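Local coordinates for protein phthiocerol synthesis polyketide synthase type I PpsC (Mycobacterium tuberculosis, PDB 7AHB) that probably loads the extender unit onto the acyl carrier protein, as the acyltransferase domain of a modular synthase that builds phthiocerol lipids, at residues 187-199 with 209-223. Sequence-based numbering, arbitrary orientation. Where two conformers were deposited one is given.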
# COMPACT_ATOMS: atom_id res chain seq x y z
N GLU A 187 10.63 -10.96 16.73
CA GLU A 187 11.97 -11.50 16.47
C GLU A 187 12.28 -12.66 17.42
O GLU A 187 12.97 -13.61 17.04
CB GLU A 187 13.01 -10.39 16.59
CG GLU A 187 12.86 -9.33 15.50
CD GLU A 187 13.72 -8.11 15.73
OE1 GLU A 187 14.04 -7.43 14.73
OE2 GLU A 187 14.05 -7.81 16.90
N ALA A 188 11.78 -12.59 18.65
CA ALA A 188 11.97 -13.71 19.57
C ALA A 188 11.23 -14.94 19.06
O ALA A 188 11.80 -16.04 18.99
CB ALA A 188 11.49 -13.33 20.96
N LEU A 189 9.97 -14.77 18.68
CA LEU A 189 9.15 -15.88 18.18
C LEU A 189 9.82 -16.60 17.02
O LEU A 189 9.79 -17.83 16.95
CB LEU A 189 7.80 -15.34 17.74
CG LEU A 189 6.78 -16.31 17.12
CD1 LEU A 189 6.14 -17.12 18.20
CD2 LEU A 189 5.74 -15.52 16.31
N ILE A 190 10.44 -15.86 16.10
CA ILE A 190 10.96 -16.46 14.88
C ILE A 190 12.48 -16.69 14.93
O ILE A 190 13.08 -17.00 13.91
CB ILE A 190 10.59 -15.61 13.65
CG1 ILE A 190 11.29 -14.26 13.70
CG2 ILE A 190 9.08 -15.40 13.60
CD1 ILE A 190 10.90 -13.33 12.54
N ALA A 191 13.09 -16.59 16.11
CA ALA A 191 14.54 -16.77 16.19
C ALA A 191 14.98 -18.13 15.63
O ALA A 191 16.00 -18.22 14.95
CB ALA A 191 15.00 -16.61 17.64
N ASP A 192 14.24 -19.19 15.92
CA ASP A 192 14.58 -20.52 15.45
C ASP A 192 13.95 -20.86 14.11
O ASP A 192 13.88 -22.05 13.77
CB ASP A 192 14.16 -21.57 16.49
CG ASP A 192 14.81 -22.93 16.25
OD1 ASP A 192 16.03 -22.97 16.02
OD2 ASP A 192 14.09 -23.96 16.30
N TYR A 193 13.50 -19.86 13.34
CA TYR A 193 12.84 -20.05 12.05
C TYR A 193 13.61 -19.27 11.00
O TYR A 193 13.20 -18.18 10.58
CB TYR A 193 11.38 -19.60 12.10
CG TYR A 193 10.52 -20.48 12.97
CD1 TYR A 193 10.47 -20.31 14.34
CD2 TYR A 193 9.74 -21.49 12.41
CE1 TYR A 193 9.69 -21.13 15.14
CE2 TYR A 193 8.96 -22.33 13.21
CZ TYR A 193 8.93 -22.13 14.57
OH TYR A 193 8.16 -22.94 15.39
N PRO A 194 14.74 -19.81 10.53
CA PRO A 194 15.58 -19.06 9.59
C PRO A 194 14.89 -18.70 8.28
O PRO A 194 15.31 -17.74 7.63
CB PRO A 194 16.76 -20.01 9.34
CG PRO A 194 16.27 -21.36 9.73
CD PRO A 194 15.32 -21.12 10.88
N GLU A 195 13.86 -19.43 7.87
CA GLU A 195 13.15 -19.14 6.63
C GLU A 195 12.05 -18.10 6.80
O GLU A 195 11.51 -17.62 5.79
CB GLU A 195 12.54 -20.44 6.06
CG GLU A 195 13.60 -21.49 5.72
CD GLU A 195 13.02 -22.79 5.22
OE1 GLU A 195 12.03 -22.76 4.48
OE2 GLU A 195 13.55 -23.85 5.58
N VAL A 196 11.71 -17.73 8.02
CA VAL A 196 10.66 -16.76 8.30
C VAL A 196 11.31 -15.44 8.68
O VAL A 196 12.29 -15.44 9.45
CB VAL A 196 9.73 -17.24 9.43
CG1 VAL A 196 8.72 -16.18 9.79
CG2 VAL A 196 9.04 -18.56 8.98
N SER A 197 10.76 -14.33 8.15
CA SER A 197 11.30 -13.00 8.42
C SER A 197 10.26 -12.09 9.09
O SER A 197 9.05 -12.32 9.00
CB SER A 197 11.76 -12.32 7.10
OG SER A 197 10.64 -12.11 6.26
N LEU A 198 10.75 -11.03 9.74
CA LEU A 198 9.89 -9.91 10.11
C LEU A 198 9.63 -9.11 8.84
O LEU A 198 10.56 -8.53 8.28
CB LEU A 198 10.55 -9.06 11.19
CG LEU A 198 9.66 -8.01 11.83
CD1 LEU A 198 10.16 -7.64 13.24
CD2 LEU A 198 9.58 -6.74 10.97
N GLY A 199 8.39 -9.10 8.36
CA GLY A 199 8.09 -8.50 7.07
C GLY A 199 7.63 -7.06 7.12
O GLY A 199 8.04 -6.25 6.28
N ILE A 209 4.82 -11.25 9.81
CA ILE A 209 5.88 -12.18 9.47
C ILE A 209 5.61 -12.74 8.08
O ILE A 209 4.47 -12.78 7.58
CB ILE A 209 6.00 -13.32 10.51
CG1 ILE A 209 4.67 -14.07 10.65
CG2 ILE A 209 6.48 -12.77 11.83
CD1 ILE A 209 4.79 -15.37 11.54
N SER A 210 6.67 -13.19 7.44
CA SER A 210 6.59 -13.62 6.06
C SER A 210 7.44 -14.86 5.89
O SER A 210 8.52 -14.95 6.46
CB SER A 210 7.06 -12.50 5.10
OG SER A 210 7.03 -12.96 3.78
N GLY A 211 6.96 -15.82 5.09
CA GLY A 211 7.73 -17.00 4.82
C GLY A 211 6.88 -18.15 4.29
O GLY A 211 5.73 -17.98 3.89
N PRO A 212 7.46 -19.34 4.26
CA PRO A 212 6.74 -20.52 3.71
C PRO A 212 5.44 -20.78 4.45
O PRO A 212 5.38 -20.66 5.68
CB PRO A 212 7.73 -21.67 3.91
CG PRO A 212 9.09 -21.01 4.03
CD PRO A 212 8.84 -19.64 4.67
N PRO A 213 4.37 -21.16 3.73
CA PRO A 213 3.04 -21.17 4.36
C PRO A 213 2.90 -22.16 5.50
O PRO A 213 2.17 -21.87 6.45
CB PRO A 213 2.09 -21.50 3.20
CG PRO A 213 2.97 -22.12 2.14
CD PRO A 213 4.30 -21.40 2.28
N LEU A 214 3.54 -23.33 5.41
CA LEU A 214 3.46 -24.29 6.51
C LEU A 214 4.05 -23.70 7.79
O LEU A 214 3.56 -23.97 8.89
CB LEU A 214 4.20 -25.58 6.15
CG LEU A 214 3.52 -26.50 5.12
CD1 LEU A 214 4.30 -27.81 4.91
CD2 LEU A 214 2.08 -26.81 5.54
N LEU A 215 5.12 -22.92 7.65
CA LEU A 215 5.79 -22.34 8.82
C LEU A 215 5.04 -21.14 9.36
O LEU A 215 5.00 -20.93 10.57
CB LEU A 215 7.23 -21.97 8.45
CG LEU A 215 8.10 -23.14 8.00
CD1 LEU A 215 9.41 -22.67 7.49
CD2 LEU A 215 8.31 -24.15 9.16
N ILE A 216 4.45 -20.33 8.48
CA ILE A 216 3.57 -19.26 8.94
C ILE A 216 2.38 -19.85 9.69
O ILE A 216 1.99 -19.34 10.75
CB ILE A 216 3.13 -18.38 7.75
CG1 ILE A 216 4.34 -17.71 7.12
CG2 ILE A 216 2.10 -17.36 8.18
CD1 ILE A 216 5.21 -16.91 8.07
N ASP A 217 1.79 -20.93 9.17
CA ASP A 217 0.68 -21.56 9.88
C ASP A 217 1.13 -22.06 11.24
O ASP A 217 0.39 -21.96 12.23
CB ASP A 217 0.10 -22.71 9.05
CG ASP A 217 -0.74 -22.22 7.89
OD1 ASP A 217 -0.97 -21.00 7.79
OD2 ASP A 217 -1.15 -23.06 7.07
N GLU A 218 2.32 -22.66 11.31
CA GLU A 218 2.84 -23.12 12.60
C GLU A 218 3.00 -21.96 13.58
O GLU A 218 2.72 -22.09 14.78
CB GLU A 218 4.16 -23.86 12.39
CG GLU A 218 4.99 -24.06 13.61
CD GLU A 218 6.20 -24.94 13.35
OE1 GLU A 218 6.24 -25.56 12.27
OE2 GLU A 218 7.10 -25.05 14.24
N LEU A 219 3.45 -20.81 13.09
CA LEU A 219 3.67 -19.67 13.97
C LEU A 219 2.36 -19.00 14.35
O LEU A 219 2.24 -18.50 15.48
CB LEU A 219 4.62 -18.68 13.28
CG LEU A 219 6.03 -19.24 13.11
CD1 LEU A 219 6.89 -18.38 12.22
CD2 LEU A 219 6.70 -19.37 14.50
N ILE A 220 1.38 -18.98 13.45
CA ILE A 220 0.06 -18.48 13.81
C ILE A 220 -0.52 -19.32 14.95
O ILE A 220 -1.13 -18.79 15.89
CB ILE A 220 -0.88 -18.50 12.59
CG1 ILE A 220 -0.45 -17.47 11.55
CG2 ILE A 220 -2.31 -18.26 13.02
CD1 ILE A 220 -1.29 -17.52 10.27
N ASP A 221 -0.36 -20.63 14.87
CA ASP A 221 -0.90 -21.47 15.93
C ASP A 221 -0.19 -21.20 17.25
O ASP A 221 -0.83 -21.07 18.29
CB ASP A 221 -0.78 -22.95 15.55
CG ASP A 221 -1.48 -23.84 16.56
OD1 ASP A 221 -2.73 -23.80 16.63
OD2 ASP A 221 -0.77 -24.53 17.31
N LYS A 222 1.14 -21.09 17.22
CA LYS A 222 1.88 -20.85 18.46
C LYS A 222 1.44 -19.55 19.13
O LYS A 222 1.20 -19.52 20.34
CB LYS A 222 3.38 -20.85 18.19
CG LYS A 222 4.22 -20.74 19.47
CD LYS A 222 5.69 -21.05 19.20
CE LYS A 222 6.06 -22.48 19.54
NZ LYS A 222 6.31 -22.65 21.00
N VAL A 223 1.27 -18.49 18.34
CA VAL A 223 0.82 -17.22 18.90
C VAL A 223 -0.55 -17.38 19.53
O VAL A 223 -0.80 -16.87 20.63
CB VAL A 223 0.82 -16.12 17.82
CG1 VAL A 223 0.17 -14.87 18.37
CG2 VAL A 223 2.24 -15.87 17.33
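The Tyr-193 ring carries Leu-219 CD2 over one face, a CH-pi contact 3.7 Å from the ring centroid and shifted toward the rim. Near the ring plane, at the edge, come Leu-215 CD2 and the carboxylate of Glu-218. Tyr-193 OH donates to Glu-218 OE2 at 2.6 Å, meeting that oxygen from above the carboxylate plane, which is turned 81° from the ring. Glu-218 spans the distance because its CG lies anti to the backbone N (chi1 164°) and the chain runs on extended. Leu-219 illustrates how a branched side chain can serve two neighbours at once: its other branch, CD1, packs 3.8 Å from Val-196 CG1 and also meets Ile-190 CG2. Here helices 183-189 and 213-225 lie together beside an antiparallel four-stranded sheet, the small ferredoxin-like subdomain familiar from acyltransferases of this family. At the open end of its edge hairpin, strands 197-201 and 207-211, Ser-197 and Ser-210 form an antiparallel hydrogen-bonded pair, Ser-197 N to Ser-210 O (2.9 Å) and Ser-210 N to Ser-197 O (3.0 Å). Their hydroxyls bond instead to the carbonyls of His-240 and Pro-239 respectively. Farther along the helix pair, the side chains of Leu-189 and Val-223 cross at about a right angle, CD2 of the leucine 3.7 Å from CG2 of the valine.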